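Local coordinates for putative glycosyl hydrolase (Parabacteroides distasonis, PDB 4QHZ), which binds magnesium and probably hydrolyses glycosidic or related sugar linkages, as a member of the DUF1080 (3-keto-disaccharide hydrolase) family, at the interface of chains A and B and the interface of chains A and C. Coordinates in Å, arbitrary orientation; residue numbers count along the deposited sequence, not the author numbering. Chains: chain A/B/C, putative glycosyl hydrolase.

Contact 1: the interface of chains A and B. Residues chain A 12-14, 18, 20; chain B 211-212.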
# COMPACT_ATOMS: atom_id res chain seq x y z
N PRO A 12 8.13 -10.62 35.46
CA PRO A 12 9.13 -10.22 34.46
C PRO A 12 8.80 -8.87 33.83
O PRO A 12 7.64 -8.51 33.72
CB PRO A 12 9.05 -11.34 33.41
CG PRO A 12 7.67 -11.88 33.54
CD PRO A 12 7.31 -11.76 34.99
N THR A 13 9.84 -8.13 33.45
CA THR A 13 9.69 -6.83 32.82
C THR A 13 10.58 -6.73 31.58
O THR A 13 11.53 -7.50 31.43
CB THR A 13 10.03 -5.68 33.79
OG1 THR A 13 11.34 -5.89 34.32
CG2 THR A 13 9.03 -5.62 34.93
N GLY A 14 10.25 -5.79 30.71
CA GLY A 14 10.95 -5.64 29.43
C GLY A 14 11.86 -4.43 29.42
O GLY A 14 12.34 -3.99 30.46
N ILE A 18 9.31 -1.93 31.29
CA ILE A 18 7.92 -1.99 30.82
C ILE A 18 7.28 -3.32 31.26
O ILE A 18 7.93 -4.35 31.25
CB ILE A 18 7.84 -1.80 29.29
CG1 ILE A 18 6.40 -1.53 28.86
CG2 ILE A 18 8.40 -3.01 28.55
CD1 ILE A 18 6.27 -0.93 27.48
N HIS A 20 3.70 -6.02 31.27
CA HIS A 20 2.72 -6.51 30.30
C HIS A 20 1.42 -5.70 30.31
O HIS A 20 0.79 -5.52 29.26
CB HIS A 20 2.45 -8.02 30.48
CG HIS A 20 1.68 -8.37 31.72
ND1 HIS A 20 0.31 -8.48 31.74
CD2 HIS A 20 2.10 -8.66 32.97
CE1 HIS A 20 -0.09 -8.81 32.95
NE2 HIS A 20 0.98 -8.93 33.72
N ILE B 211 5.16 -8.61 26.36
CA ILE B 211 5.79 -7.49 27.04
C ILE B 211 6.54 -6.61 26.04
O ILE B 211 7.36 -7.11 25.28
CB ILE B 211 6.75 -7.98 28.14
CG1 ILE B 211 5.96 -8.61 29.29
CG2 ILE B 211 7.62 -6.83 28.64
CD1 ILE B 211 6.82 -9.32 30.33
N GLY B 212 6.23 -5.32 26.05
CA GLY B 212 6.97 -4.35 25.26
C GLY B 212 6.47 -4.17 23.84
O GLY B 212 5.45 -4.72 23.44
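B:Ile211, on a loop of one DUF1080-family subunit, pushes its branched side chain into a bend of the N-terminal arm of its neighbour, meeting A:Gly14, A:Ile18 and A:His20 by carbon contacts without a hydrogen bond. The branches divide the neighbours between them. The methyl CG2 lies 3.6 Å from A:Gly14 CA, where the lack of a side chain on the glycine permits so close an approach to the backbone. The same methyl faces A:Ile18 CG2 at 3.9 Å, the two isoleucines sliding past each other in opposite directions. A:Ile18 CG2 also touches B:Gly212 CA at 3.8 Å; with no side chain there, the methyl can lie on the backbone itself. CG1 of B:Ile211 rests against the CB of A:His20, 3.8 Å away, while CD1 reaches towards the carbonyl O of the poorly ordered A:Pro12. This spread follows from a first torsion of -69°, which sets CG1 anti to the carbonyl carbon and CG2 anti to the backbone N. An alanine here would probably open a gap against A:Gly14 and A:Ile18 and leave the arm freer to shift. Further out, A:Thr13, in an extended backbone, links A:Pro12 to A:Gly14, and A:His20 begins the 3-10 helix 20-23.

Contact 2: the interface of chains A and B. Residues chain A 20, 23-26; chain B 140, 142, 150, 210.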
# COMPACT_ATOMS: atom_id res chain seq x y z
N HIS A 20 3.70 -6.02 31.27
CA HIS A 20 2.72 -6.51 30.30
C HIS A 20 1.42 -5.70 30.31
O HIS A 20 0.79 -5.52 29.26
CB HIS A 20 2.45 -8.02 30.48
CG HIS A 20 1.68 -8.37 31.72
ND1 HIS A 20 0.31 -8.48 31.74
CD2 HIS A 20 2.10 -8.66 32.97
CE1 HIS A 20 -0.09 -8.81 32.95
NE2 HIS A 20 0.98 -8.93 33.72
N SER A 23 0.73 -2.61 27.85
CA SER A 23 0.29 -2.83 26.46
C SER A 23 -1.03 -3.59 26.39
O SER A 23 -1.30 -4.31 25.43
CB SER A 23 1.37 -3.58 25.66
OG SER A 23 1.71 -4.82 26.26
N GLU A 24 -1.87 -3.43 27.41
CA GLU A 24 -3.18 -4.07 27.47
C GLU A 24 -4.29 -3.01 27.53
O GLU A 24 -4.44 -2.33 28.55
CB GLU A 24 -3.24 -5.03 28.66
CG GLU A 24 -2.37 -6.26 28.43
CD GLU A 24 -2.06 -7.08 29.67
OE1 GLU A 24 -2.64 -6.85 30.75
OE2 GLU A 24 -1.21 -7.99 29.54
N PHE A 25 -5.04 -2.89 26.44
CA PHE A 25 -6.07 -1.85 26.29
C PHE A 25 -7.46 -2.47 26.25
O PHE A 25 -7.62 -3.58 25.76
CB PHE A 25 -5.80 -1.02 25.02
CG PHE A 25 -4.40 -0.50 24.96
CD1 PHE A 25 -3.98 0.50 25.83
CD2 PHE A 25 -3.47 -1.05 24.10
CE1 PHE A 25 -2.68 0.96 25.81
CE2 PHE A 25 -2.16 -0.61 24.08
CZ PHE A 25 -1.77 0.41 24.93
N TYR A 26 -8.44 -1.75 26.78
CA TYR A 26 -9.80 -2.30 26.95
C TYR A 26 -10.85 -1.58 26.10
O TYR A 26 -12.04 -1.84 26.22
CB TYR A 26 -10.16 -2.30 28.44
CG TYR A 26 -9.26 -3.26 29.20
CD1 TYR A 26 -8.00 -2.85 29.65
CD2 TYR A 26 -9.63 -4.58 29.39
CE1 TYR A 26 -7.16 -3.73 30.31
CE2 TYR A 26 -8.80 -5.47 30.05
CZ TYR A 26 -7.57 -5.05 30.50
OH TYR A 26 -6.75 -5.93 31.14
N TYR B 140 -8.56 -7.88 27.31
CA TYR B 140 -8.03 -6.68 26.66
C TYR B 140 -8.21 -6.84 25.16
O TYR B 140 -7.91 -7.89 24.59
CB TYR B 140 -6.58 -6.35 27.06
CG TYR B 140 -5.57 -7.47 27.11
CD1 TYR B 140 -5.34 -8.17 28.29
CD2 TYR B 140 -4.80 -7.80 26.00
CE1 TYR B 140 -4.39 -9.18 28.36
CE2 TYR B 140 -3.85 -8.81 26.06
CZ TYR B 140 -3.65 -9.49 27.24
OH TYR B 140 -2.71 -10.48 27.31
N ASN B 142 -7.01 -5.57 22.35
CA ASN B 142 -5.89 -5.77 21.44
C ASN B 142 -5.26 -7.15 21.58
O ASN B 142 -4.34 -7.48 20.84
CB ASN B 142 -4.82 -4.66 21.60
CG ASN B 142 -4.19 -4.64 22.98
OD1 ASN B 142 -4.87 -4.87 23.99
ND2 ASN B 142 -2.91 -4.33 23.04
N LYS B 150 -1.76 -8.04 20.53
CA LYS B 150 -1.32 -6.77 21.14
C LYS B 150 -0.85 -5.71 20.14
O LYS B 150 -0.17 -4.76 20.51
CB LYS B 150 -0.23 -7.02 22.21
CG LYS B 150 -0.79 -7.56 23.52
CD LYS B 150 0.22 -7.46 24.65
CE LYS B 150 -0.41 -7.79 25.99
NZ LYS B 150 0.48 -7.43 27.13
N TRP B 210 4.09 -10.23 24.42
CA TRP B 210 3.35 -10.05 25.67
C TRP B 210 3.85 -8.84 26.43
O TRP B 210 3.08 -8.13 27.07
CB TRP B 210 3.47 -11.31 26.54
CG TRP B 210 2.68 -11.29 27.84
CD1 TRP B 210 1.36 -10.96 28.00
CD2 TRP B 210 3.17 -11.62 29.15
NE1 TRP B 210 1.00 -11.06 29.33
CE2 TRP B 210 2.09 -11.47 30.05
CE3 TRP B 210 4.41 -12.03 29.64
CZ2 TRP B 210 2.22 -11.72 31.42
CZ3 TRP B 210 4.54 -12.27 31.00
CH2 TRP B 210 3.45 -12.11 31.88
O HOH W 1 -1.86 -11.17 29.88
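The imidazole of A:His20 stacks on the six-membered ring of B:Trp210, planes 20° apart and centroids 4.5 Å apart. At the imidazole edge, in the ring plane, ND1 donates to A:Glu24 OE2 at 2.7 Å, which fixes the ring's rotation. The phenol ring of B:Tyr140 takes A:Glu24 CG over the centre of one face, and the carboxylate stacks parallel to it; CG anti to the carbonyl carbon (chi1 -71°) sends the glutamate across this face. CB of B:Tyr140 in turn covers the face of A:Tyr26 towards its rim. The long, extended B:Lys150 brings its ammonium NZ to the anti side of A:Glu24 OE2 as a salt bridge of 3.0 Å, while A:His20 ND1 takes the syn side of the same oxygen. A:His20 O, A:Ser23 OG and B:Trp210 O also surround NZ within bonding distance, so four acceptors must share three N-H. The amide of B:Asn142 suits backbone recognition: ND2 gives a nearly straight bond (170°) to A:Ser23 O from above the carbonyl plane, and OD1 accepts from A:Phe25 N. Water 1, 3.3 Å from A:Glu24 OE2, ties this carboxylate to B:Tyr140 OH and B:Trp210 NE1. The arm's 3-10 helix 20-23 and following loop thus lie against B:Tyr140, 3-10 helix 141-143 and the loops carrying B:Lys150 and B:Trp210.

Contact 3: the interface of chains A and C. Residues chain A 96, 173-174, 176, 246; chain C 178, 184.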
# COMPACT_ATOMS: atom_id res chain seq x y z
N ASP A 96 -17.10 0.74 1.49
CA ASP A 96 -16.29 -0.42 1.87
C ASP A 96 -17.22 -1.51 2.36
O ASP A 96 -18.15 -1.24 3.11
CB ASP A 96 -15.29 -0.09 2.99
CG ASP A 96 -14.41 1.09 2.67
OD1 ASP A 96 -14.03 1.30 1.49
OD2 ASP A 96 -14.07 1.83 3.61
N THR A 173 -12.48 -2.44 -0.74
CA THR A 173 -12.17 -1.11 -0.25
C THR A 173 -12.43 -0.13 -1.38
O THR A 173 -11.86 -0.25 -2.46
CB THR A 173 -10.71 -1.01 0.22
OG1 THR A 173 -10.45 -2.04 1.19
CG2 THR A 173 -10.41 0.35 0.83
N ALA A 174 -13.30 0.84 -1.13
CA ALA A 174 -13.67 1.83 -2.13
C ALA A 174 -12.54 2.81 -2.39
O ALA A 174 -11.70 3.04 -1.52
CB ALA A 174 -14.92 2.58 -1.69
N THR A 176 -10.93 6.69 -3.18
CA THR A 176 -11.21 8.10 -2.96
C THR A 176 -10.77 8.87 -4.19
O THR A 176 -9.87 8.43 -4.92
CB THR A 176 -10.48 8.64 -1.72
OG1 THR A 176 -9.07 8.41 -1.84
CG2 THR A 176 -10.99 7.95 -0.46
N LEU A 246 -18.07 -2.18 5.96
CA LEU A 246 -16.84 -2.10 6.72
C LEU A 246 -16.45 -0.64 6.88
O LEU A 246 -17.05 0.24 6.25
CB LEU A 246 -15.74 -2.88 6.02
CG LEU A 246 -15.99 -4.38 5.84
CD1 LEU A 246 -14.98 -4.98 4.89
CD2 LEU A 246 -15.96 -5.09 7.18
OXT LEU A 246 -15.55 -0.30 7.65
N LYS C 178 -12.77 5.82 9.83
CA LYS C 178 -14.06 5.14 9.82
C LYS C 178 -15.03 5.86 10.75
O LYS C 178 -14.62 6.69 11.57
CB LYS C 178 -13.93 3.69 10.28
CG LYS C 178 -12.98 2.86 9.43
CD LYS C 178 -12.98 1.41 9.89
CE LYS C 178 -11.85 0.64 9.22
NZ LYS C 178 -11.65 -0.70 9.83
N ARG C 184 -9.21 4.34 8.80
CA ARG C 184 -9.56 3.60 7.60
C ARG C 184 -8.30 3.44 6.75
O ARG C 184 -7.97 2.34 6.30
CB ARG C 184 -10.66 4.32 6.83
CG ARG C 184 -11.03 3.69 5.49
CD ARG C 184 -12.15 4.46 4.82
NE ARG C 184 -12.50 3.88 3.52
CZ ARG C 184 -11.84 4.10 2.38
NH1 ARG C 184 -10.78 4.91 2.33
NH2 ARG C 184 -12.25 3.50 1.26
O HOH W 2 -14.20 -2.02 9.04
O HOH W 3 -9.43 4.45 -0.29
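A:Ala174, in an extended backbone just beyond strand 165-173, presents its carbonyl O to C:Arg184, whose guanidinium also meets the carboxylate of A:Asp96. This mainly polar patch belongs to a two-fold interface of the deposited assembly, which may not be the biological one. Arginine and aspartate come tip to tip, their flat groups nearly coplanar at 17°. The grip is side-on: NE donates to OD2 at 2.6 Å and NH2 to OD1 at 2.8 Å, each on the syn lone pair, so the salt bridge uses both carboxylate oxygens. The arginine is extended from CG to NE, with CG anti to the backbone N (chi1 175°), and this length carries the planar cation across to chain A. NH2 bonds to A:Ala174 O as well, 2.9 Å away, lying 35° from the carbonyl plane; one nitrogen therefore ties together side chain and main chain. In the second shell, A:Ala174 N donates to A:Asp96 OD1 nearly along its C-O axis, which helps fix the carboxylate's rotation. The small methyl CG2 of A:Thr173 fits beside the cation, 3.7 Å from C:Arg184 NH2. C:Lys178 stretches towards the C-terminal A:Leu246, where opposite charges probably attract. Water 2 bridges them, 3.0 Å from the lysine NZ and 2.6 Å from the terminal carboxylate oxygen OXT.

Contact 1 and contact 2 adjoin: their C-alpha centres are about 12 Å apart and they share A:His20, whose CB packs in both, while its ring and carbonyl O serve contact 2. Together they seat successive stretches of one N-terminal arm on chain B. Contact 3 joins chain A to chain C, its C-alpha centre about 35 Å from that of contact 1 and 26 Å from that of contact 2, and draws on strand ends and the C-terminus instead of the arm. Both interfaces are two-fold symmetric, so each contact has a twin. Arm exchange and the charged contact could link the deposited four copies, though this tetramer may not be the form in solution.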